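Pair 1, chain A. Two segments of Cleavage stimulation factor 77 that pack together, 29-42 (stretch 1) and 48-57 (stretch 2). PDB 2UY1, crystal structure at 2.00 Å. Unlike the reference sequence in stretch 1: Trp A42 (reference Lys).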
# COMPACT_ATOMS: atom_id res chain seq x y z
N ASP A 29 -59.03 9.84 -24.94
CA ASP A 29 -58.35 10.26 -26.13
C ASP A 29 -57.77 9.01 -26.83
O ASP A 29 -56.61 8.61 -26.58
CB ASP A 29 -57.26 11.28 -25.80
CG ASP A 29 -56.62 11.84 -27.03
OD1 ASP A 29 -57.02 11.45 -28.15
OD2 ASP A 29 -55.70 12.65 -26.88
N TYR A 30 -58.60 8.41 -27.70
CA TYR A 30 -58.29 7.13 -28.34
C TYR A 30 -57.49 7.30 -29.65
O TYR A 30 -56.72 6.41 -30.02
CB TYR A 30 -59.55 6.30 -28.54
CG TYR A 30 -60.25 5.86 -27.26
CD1 TYR A 30 -61.63 5.66 -27.25
CD2 TYR A 30 -59.55 5.63 -26.07
CE1 TYR A 30 -62.30 5.25 -26.10
CE2 TYR A 30 -60.22 5.22 -24.90
CZ TYR A 30 -61.60 5.03 -24.93
OH TYR A 30 -62.31 4.63 -23.78
N ARG A 31 -57.65 8.46 -30.29
CA ARG A 31 -56.81 8.85 -31.42
C ARG A 31 -55.33 8.91 -30.99
O ARG A 31 -54.49 8.25 -31.60
CB ARG A 31 -57.30 10.17 -32.03
CG ARG A 31 -58.83 10.17 -32.20
CD ARG A 31 -59.39 11.39 -32.97
NE ARG A 31 -60.50 10.94 -33.82
CZ ARG A 31 -61.06 11.64 -34.81
NH1 ARG A 31 -60.61 12.87 -35.09
NH2 ARG A 31 -62.06 11.12 -35.52
N SER A 32 -55.04 9.66 -29.92
CA SER A 32 -53.71 9.71 -29.29
C SER A 32 -53.21 8.39 -28.68
O SER A 32 -52.03 8.03 -28.84
CB SER A 32 -53.69 10.78 -28.19
OG SER A 32 -53.71 12.10 -28.73
N LEU A 33 -54.06 7.70 -27.93
CA LEU A 33 -53.69 6.39 -27.37
C LEU A 33 -53.25 5.40 -28.47
O LEU A 33 -52.27 4.67 -28.30
CB LEU A 33 -54.85 5.78 -26.59
CG LEU A 33 -54.61 4.52 -25.74
CD1 LEU A 33 -53.43 4.69 -24.82
CD2 LEU A 33 -55.88 4.14 -24.95
N GLU A 34 -53.99 5.41 -29.59
CA GLU A 34 -53.76 4.48 -30.71
C GLU A 34 -52.47 4.77 -31.47
O GLU A 34 -51.84 3.81 -31.95
CB GLU A 34 -54.95 4.42 -31.68
CG GLU A 34 -56.12 3.59 -31.14
CD GLU A 34 -57.07 3.08 -32.22
OE1 GLU A 34 -56.73 3.11 -33.43
OE2 GLU A 34 -58.18 2.64 -31.85
N SER A 35 -52.10 6.06 -31.60
CA SER A 35 -50.76 6.49 -32.11
C SER A 35 -49.63 6.11 -31.14
O SER A 35 -48.49 5.86 -31.57
CB SER A 35 -50.69 8.02 -32.34
OG SER A 35 -51.89 8.58 -32.89
N LEU A 36 -49.95 6.11 -29.84
CA LEU A 36 -48.96 5.85 -28.79
C LEU A 36 -48.54 4.39 -28.83
O LEU A 36 -47.35 4.08 -28.80
CB LEU A 36 -49.50 6.19 -27.40
CG LEU A 36 -48.50 5.86 -26.26
CD1 LEU A 36 -48.46 6.93 -25.17
CD2 LEU A 36 -48.69 4.46 -25.64
N PHE A 37 -49.54 3.51 -28.84
CA PHE A 37 -49.34 2.08 -29.01
C PHE A 37 -48.66 1.80 -30.36
O PHE A 37 -47.62 1.13 -30.42
CB PHE A 37 -50.67 1.36 -28.90
CG PHE A 37 -51.15 1.13 -27.48
CD1 PHE A 37 -50.27 0.78 -26.46
CD2 PHE A 37 -52.51 1.26 -27.16
CE1 PHE A 37 -50.73 0.56 -25.17
CE2 PHE A 37 -52.98 1.05 -25.86
CZ PHE A 37 -52.08 0.69 -24.87
N GLY A 38 -49.23 2.37 -31.42
CA GLY A 38 -48.61 2.38 -32.74
C GLY A 38 -47.11 2.58 -32.71
O GLY A 38 -46.37 1.80 -33.32
N ARG A 39 -46.67 3.61 -32.00
CA ARG A 39 -45.23 3.93 -31.85
C ARG A 39 -44.45 3.13 -30.79
O ARG A 39 -43.26 2.87 -30.98
CB ARG A 39 -45.04 5.44 -31.57
CG ARG A 39 -45.37 6.35 -32.77
CD ARG A 39 -45.42 7.85 -32.39
NE ARG A 39 -44.09 8.46 -32.31
CZ ARG A 39 -43.80 9.66 -31.78
NH1 ARG A 39 -44.74 10.45 -31.26
NH2 ARG A 39 -42.54 10.07 -31.78
N CYS A 40 -45.09 2.74 -29.69
CA CYS A 40 -44.37 2.26 -28.48
C CYS A 40 -44.56 0.82 -28.07
O CYS A 40 -43.70 0.29 -27.34
CB CYS A 40 -44.72 3.12 -27.25
SG CYS A 40 -44.26 4.84 -27.43
N LEU A 41 -45.66 0.18 -28.50
CA LEU A 41 -45.96 -1.19 -28.08
C LEU A 41 -44.95 -2.28 -28.51
O LEU A 41 -44.35 -2.93 -27.65
CB LEU A 41 -47.39 -1.61 -28.45
CG LEU A 41 -47.94 -2.68 -27.49
CD1 LEU A 41 -47.97 -2.27 -25.97
CD2 LEU A 41 -49.29 -3.04 -27.99
N TRP A 42 -44.74 -2.45 -29.81
CA TRP A 42 -43.73 -3.41 -30.29
C TRP A 42 -42.47 -3.30 -29.43
O TRP A 42 -41.97 -4.29 -28.88
CB TRP A 42 -43.37 -3.15 -31.76
CG TRP A 42 -44.40 -3.58 -32.80
CD1 TRP A 42 -45.58 -4.25 -32.59
CD2 TRP A 42 -44.29 -3.38 -34.23
NE1 TRP A 42 -46.23 -4.48 -33.80
CE2 TRP A 42 -45.46 -3.97 -34.82
CE3 TRP A 42 -43.33 -2.78 -35.07
CZ2 TRP A 42 -45.69 -3.96 -36.22
CZ3 TRP A 42 -43.56 -2.78 -36.47
CH2 TRP A 42 -44.73 -3.36 -37.03
N ASP A 48 -47.54 -4.55 -17.84
CA ASP A 48 -48.43 -3.43 -17.67
C ASP A 48 -48.25 -2.71 -18.97
O ASP A 48 -47.17 -2.51 -19.33
CB ASP A 48 -47.89 -2.55 -16.57
CG ASP A 48 -47.77 -3.25 -15.25
OD1 ASP A 48 -48.72 -3.89 -14.83
OD2 ASP A 48 -46.75 -3.11 -14.58
N LEU A 49 -49.29 -2.32 -19.67
CA LEU A 49 -49.07 -1.61 -20.94
C LEU A 49 -49.45 -2.42 -22.13
O LEU A 49 -50.28 -2.03 -22.89
CB LEU A 49 -47.64 -1.19 -21.13
CG LEU A 49 -47.16 -0.42 -22.34
CD1 LEU A 49 -48.13 0.57 -22.85
CD2 LEU A 49 -45.96 0.23 -21.96
N TRP A 50 -48.78 -3.55 -22.30
CA TRP A 50 -49.36 -4.65 -23.01
C TRP A 50 -50.68 -5.00 -22.38
O TRP A 50 -51.65 -5.08 -23.04
CB TRP A 50 -48.38 -5.83 -23.09
CG TRP A 50 -47.27 -5.60 -24.07
CD1 TRP A 50 -46.16 -4.90 -23.86
CD2 TRP A 50 -47.20 -6.07 -25.41
NE1 TRP A 50 -45.40 -4.88 -24.97
CE2 TRP A 50 -46.00 -5.62 -25.94
CE3 TRP A 50 -48.03 -6.83 -26.22
CZ2 TRP A 50 -45.62 -5.89 -27.23
CZ3 TRP A 50 -47.66 -7.10 -27.48
CH2 TRP A 50 -46.47 -6.63 -27.99
N MET A 51 -50.72 -5.12 -21.09
CA MET A 51 -51.98 -5.46 -20.43
C MET A 51 -53.05 -4.38 -20.61
O MET A 51 -54.24 -4.67 -20.69
CB MET A 51 -51.74 -5.75 -18.95
CG MET A 51 -50.95 -7.02 -18.70
SD MET A 51 -51.54 -8.46 -19.63
CE MET A 51 -50.69 -9.74 -18.69
N LEU A 52 -52.62 -3.14 -20.68
CA LEU A 52 -53.49 -2.02 -20.96
C LEU A 52 -53.94 -1.99 -22.42
O LEU A 52 -55.06 -1.55 -22.72
CB LEU A 52 -52.79 -0.70 -20.58
CG LEU A 52 -53.02 -0.41 -19.09
CD1 LEU A 52 -51.77 0.21 -18.43
CD2 LEU A 52 -54.29 0.46 -18.91
N TYR A 53 -53.06 -2.46 -23.30
CA TYR A 53 -53.43 -2.66 -24.69
C TYR A 53 -54.57 -3.65 -24.78
O TYR A 53 -55.49 -3.45 -25.58
CB TYR A 53 -52.24 -3.13 -25.51
CG TYR A 53 -52.60 -3.29 -26.95
CD1 TYR A 53 -53.02 -2.19 -27.71
CD2 TYR A 53 -52.54 -4.55 -27.57
CE1 TYR A 53 -53.35 -2.33 -29.05
CE2 TYR A 53 -52.89 -4.71 -28.90
CZ TYR A 53 -53.29 -3.60 -29.63
OH TYR A 53 -53.62 -3.73 -30.95
N ILE A 54 -54.50 -4.70 -23.95
CA ILE A 54 -55.55 -5.71 -23.79
C ILE A 54 -56.84 -5.08 -23.21
O ILE A 54 -57.92 -5.24 -23.80
CB ILE A 54 -55.08 -6.95 -22.95
CG1 ILE A 54 -53.94 -7.71 -23.64
CG2 ILE A 54 -56.24 -7.94 -22.72
CD1 ILE A 54 -53.41 -8.89 -22.80
N GLU A 55 -56.73 -4.37 -22.08
CA GLU A 55 -57.87 -3.63 -21.53
C GLU A 55 -58.55 -2.74 -22.61
O GLU A 55 -59.74 -2.86 -22.84
CB GLU A 55 -57.49 -2.84 -20.27
CG GLU A 55 -58.64 -2.62 -19.27
CD GLU A 55 -58.60 -1.25 -18.58
OE1 GLU A 55 -57.48 -0.71 -18.38
OE2 GLU A 55 -59.70 -0.72 -18.25
N TYR A 56 -57.77 -1.89 -23.29
CA TYR A 56 -58.27 -1.13 -24.45
C TYR A 56 -58.92 -1.96 -25.60
O TYR A 56 -60.05 -1.67 -26.00
CB TYR A 56 -57.21 -0.16 -25.00
CG TYR A 56 -57.69 0.63 -26.22
CD1 TYR A 56 -58.77 1.51 -26.12
CD2 TYR A 56 -57.06 0.48 -27.47
CE1 TYR A 56 -59.21 2.23 -27.23
CE2 TYR A 56 -57.49 1.20 -28.58
CZ TYR A 56 -58.57 2.07 -28.45
OH TYR A 56 -59.01 2.79 -29.53
N VAL A 57 -58.24 -2.98 -26.11
CA VAL A 57 -58.81 -3.82 -27.17
C VAL A 57 -60.15 -4.48 -26.73
O VAL A 57 -61.06 -4.65 -27.54
CB VAL A 57 -57.77 -4.85 -27.70
CG1 VAL A 57 -57.52 -5.95 -26.69
CG2 VAL A 57 -58.19 -5.43 -29.05

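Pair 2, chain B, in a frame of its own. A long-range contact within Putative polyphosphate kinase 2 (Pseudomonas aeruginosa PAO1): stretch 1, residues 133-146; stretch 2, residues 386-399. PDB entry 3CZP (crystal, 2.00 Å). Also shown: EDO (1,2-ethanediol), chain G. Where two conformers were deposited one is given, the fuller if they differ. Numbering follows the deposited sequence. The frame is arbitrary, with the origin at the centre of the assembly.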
# COMPACT_ATOMS: atom_id res chain seq x y z
N ASP B 133 15.04 -0.86 -24.06
CA ASP B 133 13.76 -1.31 -24.67
C ASP B 133 12.65 -1.49 -23.62
O ASP B 133 11.48 -1.14 -23.87
CB ASP B 133 13.93 -2.62 -25.43
CG ASP B 133 14.81 -2.50 -26.67
OD1 ASP B 133 15.05 -1.37 -27.20
OD2 ASP B 133 15.30 -3.58 -27.10
N ALA B 134 12.99 -2.05 -22.47
CA ALA B 134 12.01 -2.19 -21.34
C ALA B 134 11.43 -0.84 -20.87
O ALA B 134 10.26 -0.77 -20.51
CB ALA B 134 12.66 -2.97 -20.10
N ALA B 135 12.23 0.21 -20.92
CA ALA B 135 11.82 1.53 -20.54
C ALA B 135 10.84 2.04 -21.60
O ALA B 135 9.75 2.54 -21.26
CB ALA B 135 13.03 2.47 -20.42
N GLU B 136 11.21 1.87 -22.87
CA GLU B 136 10.36 2.34 -23.95
C GLU B 136 9.00 1.67 -23.79
O GLU B 136 7.98 2.32 -23.82
CB GLU B 136 11.03 2.11 -25.31
CG GLU B 136 10.40 2.76 -26.52
CD GLU B 136 9.14 2.06 -27.03
OE1 GLU B 136 8.90 0.86 -26.78
OE2 GLU B 136 8.36 2.77 -27.68
N ARG B 137 8.97 0.35 -23.58
CA ARG B 137 7.71 -0.38 -23.45
C ARG B 137 6.88 0.04 -22.18
O ARG B 137 5.67 0.09 -22.23
CB ARG B 137 7.96 -1.90 -23.51
CG ARG B 137 8.40 -2.40 -24.92
CD ARG B 137 8.55 -3.93 -25.02
NE ARG B 137 9.09 -4.57 -23.79
CZ ARG B 137 10.37 -4.88 -23.53
NH1 ARG B 137 11.33 -4.66 -24.39
NH2 ARG B 137 10.68 -5.44 -22.37
N PHE B 138 7.56 0.21 -21.07
CA PHE B 138 6.94 0.63 -19.81
C PHE B 138 6.31 2.02 -20.03
O PHE B 138 5.11 2.19 -19.85
CB PHE B 138 8.00 0.61 -18.72
CG PHE B 138 7.54 1.08 -17.38
CD1 PHE B 138 6.57 0.46 -16.70
CD2 PHE B 138 8.13 2.20 -16.79
CE1 PHE B 138 6.15 0.92 -15.48
CE2 PHE B 138 7.73 2.62 -15.57
CZ PHE B 138 6.74 1.98 -14.91
N GLU B 139 7.11 2.98 -20.50
CA GLU B 139 6.57 4.32 -20.76
C GLU B 139 5.42 4.33 -21.73
O GLU B 139 4.46 5.06 -21.52
CB GLU B 139 7.61 5.28 -21.23
CG GLU B 139 8.66 5.43 -20.14
CD GLU B 139 9.75 6.32 -20.46
OE1 GLU B 139 9.72 6.94 -21.55
OE2 GLU B 139 10.70 6.38 -19.59
N ARG B 140 5.50 3.50 -22.75
CA ARG B 140 4.41 3.45 -23.76
C ARG B 140 3.08 3.03 -23.14
O ARG B 140 2.01 3.56 -23.51
CB ARG B 140 4.79 2.55 -24.92
CG ARG B 140 3.82 2.57 -26.08
CD ARG B 140 4.12 1.53 -27.13
NE ARG B 140 5.25 2.01 -27.93
CZ ARG B 140 5.15 2.81 -29.00
NH1 ARG B 140 3.96 3.19 -29.49
NH2 ARG B 140 6.26 3.22 -29.58
N MSE B 141 3.15 2.06 -22.24
CA MSE B 141 1.96 1.52 -21.61
C MSE B 141 1.34 2.56 -20.67
O MSE B 141 0.15 2.72 -20.60
CB MSE B 141 2.34 0.23 -20.86
CG MSE B 141 1.26 -0.33 -19.94
SE MSE B 141 1.81 -1.97 -19.06
CE MSE B 141 3.55 -1.37 -18.40
N LEU B 142 2.20 3.24 -19.93
CA LEU B 142 1.74 4.28 -19.03
C LEU B 142 1.06 5.37 -19.74
O LEU B 142 0.02 5.83 -19.26
CB LEU B 142 2.88 4.91 -18.27
CG LEU B 142 3.59 4.01 -17.30
CD1 LEU B 142 4.66 4.84 -16.56
CD2 LEU B 142 2.59 3.35 -16.32
N CYS B 143 1.63 5.79 -20.85
CA CYS B 143 1.03 6.83 -21.70
C CYS B 143 -0.20 6.34 -22.42
O CYS B 143 -1.16 7.08 -22.56
CB CYS B 143 2.04 7.39 -22.71
SG CYS B 143 3.38 8.26 -21.92
N ASP B 144 -0.18 5.08 -22.87
CA ASP B 144 -1.41 4.43 -23.43
C ASP B 144 -2.56 4.39 -22.40
O ASP B 144 -3.71 4.53 -22.74
CB ASP B 144 -1.11 3.00 -23.87
CG ASP B 144 -0.44 2.90 -25.23
OD1 ASP B 144 -0.51 3.86 -26.03
OD2 ASP B 144 0.18 1.85 -25.52
N GLU B 145 -2.22 4.16 -21.14
CA GLU B 145 -3.17 4.22 -20.02
C GLU B 145 -3.65 5.64 -19.60
O GLU B 145 -4.62 5.79 -18.88
CB GLU B 145 -2.52 3.50 -18.81
CG GLU B 145 -2.41 1.98 -18.98
CD GLU B 145 -3.73 1.23 -18.77
OE1 GLU B 145 -4.43 1.48 -17.74
OE2 GLU B 145 -4.09 0.39 -19.62
N GLY B 146 -2.92 6.67 -20.02
CA GLY B 146 -3.36 8.04 -19.90
C GLY B 146 -2.35 8.97 -19.29
O GLY B 146 -2.60 10.18 -19.20
N LEU B 386 -6.23 -5.11 -27.17
CA LEU B 386 -5.29 -5.57 -28.21
C LEU B 386 -3.85 -5.35 -27.81
O LEU B 386 -2.95 -6.17 -28.13
CB LEU B 386 -5.54 -4.83 -29.54
CG LEU B 386 -6.71 -5.36 -30.35
CD1 LEU B 386 -7.14 -4.35 -31.42
CD2 LEU B 386 -6.34 -6.70 -30.96
N ARG B 387 -3.62 -4.25 -27.11
CA ARG B 387 -2.29 -3.94 -26.59
C ARG B 387 -1.96 -4.71 -25.32
O ARG B 387 -0.80 -4.82 -24.97
CB ARG B 387 -2.10 -2.43 -26.40
CG ARG B 387 -3.00 -1.75 -25.37
CD ARG B 387 -2.75 -0.26 -25.28
NE ARG B 387 -3.77 0.33 -24.40
CZ ARG B 387 -3.69 0.46 -23.08
NH1 ARG B 387 -2.64 0.04 -22.41
NH2 ARG B 387 -4.71 0.99 -22.42
N ALA B 388 -2.97 -5.25 -24.66
CA ALA B 388 -2.79 -6.00 -23.39
C ALA B 388 -1.94 -7.29 -23.48
O ALA B 388 -1.23 -7.62 -22.54
CB ALA B 388 -4.13 -6.32 -22.72
N TYR B 389 -2.05 -7.99 -24.61
CA TYR B 389 -1.30 -9.22 -24.81
C TYR B 389 0.20 -8.98 -24.68
O TYR B 389 0.89 -9.68 -23.94
CB TYR B 389 -1.62 -9.82 -26.18
CG TYR B 389 -3.08 -10.13 -26.39
CD1 TYR B 389 -3.70 -11.16 -25.70
CD2 TYR B 389 -3.85 -9.39 -27.28
CE1 TYR B 389 -5.04 -11.45 -25.89
CE2 TYR B 389 -5.19 -9.66 -27.48
CZ TYR B 389 -5.78 -10.69 -26.78
OH TYR B 389 -7.11 -10.97 -26.97
N GLY B 390 0.70 -7.98 -25.40
CA GLY B 390 2.14 -7.63 -25.37
C GLY B 390 2.58 -7.12 -24.03
O GLY B 390 3.64 -7.45 -23.53
N GLU B 391 1.77 -6.23 -23.48
CA GLU B 391 1.91 -5.79 -22.08
C GLU B 391 1.99 -6.95 -21.06
O GLU B 391 2.83 -6.94 -20.15
CB GLU B 391 0.73 -4.86 -21.74
CG GLU B 391 0.88 -3.54 -22.41
CD GLU B 391 -0.29 -2.61 -22.29
OE1 GLU B 391 -1.36 -3.00 -21.78
OE2 GLU B 391 -0.08 -1.45 -22.71
N ILE B 392 1.11 -7.93 -21.20
CA ILE B 392 1.09 -9.07 -20.29
C ILE B 392 2.38 -9.87 -20.40
O ILE B 392 2.97 -10.27 -19.40
CB ILE B 392 -0.11 -10.00 -20.57
CG1 ILE B 392 -1.40 -9.37 -20.04
CG2 ILE B 392 0.12 -11.37 -19.95
CD1 ILE B 392 -2.65 -10.07 -20.53
N ASN B 393 2.81 -10.10 -21.64
CA ASN B 393 4.03 -10.83 -21.92
C ASN B 393 5.24 -10.13 -21.39
O ASN B 393 6.14 -10.80 -20.80
CB ASN B 393 4.16 -11.08 -23.44
CG ASN B 393 3.21 -12.13 -23.95
OD1 ASN B 393 2.75 -13.01 -23.21
ND2 ASN B 393 2.94 -12.06 -25.26
N ASP B 394 5.24 -8.79 -21.51
CA ASP B 394 6.38 -8.01 -20.97
C ASP B 394 6.40 -8.14 -19.43
O ASP B 394 7.43 -8.36 -18.83
CB ASP B 394 6.38 -6.52 -21.36
CG ASP B 394 6.50 -6.27 -22.90
OD1 ASP B 394 6.97 -7.14 -23.71
OD2 ASP B 394 6.10 -5.13 -23.30
N PHE B 395 5.24 -8.01 -18.81
CA PHE B 395 5.04 -8.24 -17.37
C PHE B 395 5.56 -9.59 -16.90
O PHE B 395 6.37 -9.69 -15.99
CB PHE B 395 3.53 -8.12 -17.09
CG PHE B 395 3.09 -8.36 -15.66
CD1 PHE B 395 3.82 -7.90 -14.59
CD2 PHE B 395 1.94 -9.07 -15.41
CE1 PHE B 395 3.38 -8.10 -13.25
CE2 PHE B 395 1.52 -9.30 -14.06
CZ PHE B 395 2.22 -8.79 -13.00
N GLU B 396 5.12 -10.64 -17.57
CA GLU B 396 5.50 -12.01 -17.23
C GLU B 396 6.96 -12.28 -17.43
O GLU B 396 7.56 -13.05 -16.68
CB GLU B 396 4.64 -13.03 -17.98
CG GLU B 396 3.22 -13.01 -17.42
CD GLU B 396 2.26 -13.94 -18.14
OE1 GLU B 396 2.68 -14.68 -19.05
OE2 GLU B 396 1.07 -13.88 -17.77
N GLU B 397 7.54 -11.62 -18.43
CA GLU B 397 8.98 -11.69 -18.67
C GLU B 397 9.79 -11.01 -17.59
O GLU B 397 10.84 -11.52 -17.22
CB GLU B 397 9.31 -11.07 -20.02
CG GLU B 397 10.75 -10.94 -20.32
CD GLU B 397 11.00 -10.26 -21.67
OE1 GLU B 397 10.71 -9.03 -21.79
OE2 GLU B 397 11.46 -10.99 -22.59
N GLN B 398 9.32 -9.84 -17.12
CA GLN B 398 9.94 -9.16 -15.97
C GLN B 398 9.96 -10.11 -14.76
O GLN B 398 10.94 -10.19 -14.03
CB GLN B 398 9.20 -7.84 -15.59
CG GLN B 398 9.24 -6.61 -16.57
CD GLN B 398 10.66 -6.05 -16.74
OE1 GLN B 398 11.23 -6.12 -17.85
NE2 GLN B 398 11.25 -5.50 -15.65
N LEU B 399 8.86 -10.81 -14.50
CA LEU B 399 8.75 -11.72 -13.37
C LEU B 399 9.76 -12.90 -13.57
O LEU B 399 10.54 -13.22 -12.68
CB LEU B 399 7.30 -12.23 -13.22
CG LEU B 399 6.15 -11.24 -12.98
CD1 LEU B 399 4.81 -12.05 -12.82
CD2 LEU B 399 6.47 -10.24 -11.76
C1 EDO G . 1.18 6.11 -26.58
O1 EDO G . 0.03 6.98 -26.46
C2 EDO G . 1.30 5.56 -28.02
O2 EDO G . 1.25 4.12 -28.10
O HOH W 1 9.41 -7.15 -20.35
O HOH W 2 1.55 -0.42 -24.60
O HOH W 3 -2.15 -1.74 -19.28

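Pair 1 fills the space between its helices with aromatic rings and leucines; pair 2 fills nearly the same space with charge and water. The backbones barely distinguish them: 14 central residues superpose to 0.5 Å, the helices cross at -138° in pair 1 and -135° in pair 2, and the axes approach to 11.8 and 11.1 Å. Such wide spacing leaves room for long side chains, and each pair spends it differently.

The clearest exchange is at Tyr A56, matched by Asp B394. Both CA-to-CB bonds point toward the partner helix. Tyr A56 spans the gap: Leu A33 CD2 lies over one ring face, 4.1 Å from Tyr A56 CD1, and the hydroxyl OH donates a very short 2.5 Å hydrogen bond to Glu A34 OE2. In pair 2 the reach comes from the other side. Arg B137, at the position of Leu A33, extends its guanidinium to the short Asp B394, forming a salt bridge from NE to OD2 at 3.1 Å. Water 1 completes the junction, accepting from Arg B137 NH2 (2.9 Å) and lying 2.8 Å from Asp B394 O and 2.7 Å from Glu B397 OE1.

At the middle of the crossing, Phe A37 matches Met B141, a selenomethionine, and Tyr A53 matches Glu B391. The pair 1 rings meet edge-to-face, Tyr A53 presenting its edge to the Phe A37 face, with centroids 5.0 Å apart. In pair 2 the contact is aliphatic carbon against carboxylate, Met B141 CG to Glu B391 OE2 at 3.3 Å, and that oxygen also accepts from Arg B387 NH1 at 3.0 Å.

Leu A49 and Arg B387 match more loosely, with CA atoms 1.6 Å apart. Leu A49 CD1 packs 3.5 Å from Phe A37 CE1, whereas Arg B387 directs NH2 to Glu B145 OE2 at 2.9 Å in a salt bridge. Asp B144 CB lies over one face of that guanidinium. Nearby, Asp B144 OD2 and Glu B391 OE2 are like charges only 4.3 Å apart; water 2 eases this by donating to Asp B144 OD2 at 2.8 Å and to Glu B391 OE2 at 2.7 Å.

Pair 1 adds Leu A41, which has no counterpart in the superposition: Leu A41 CD1 lies over the five-membered ring of Trp A50, 3.7 Å from its centroid, and Leu A41 CD2 lies over the Tyr A53 ring, 3.7 Å from its centroid. The buried surface is 579 Å² in pair 1 and 414 Å² in pair 2. In these two pairs this spacing holds either packed rings and leucines or direct salt bridges supplemented by water.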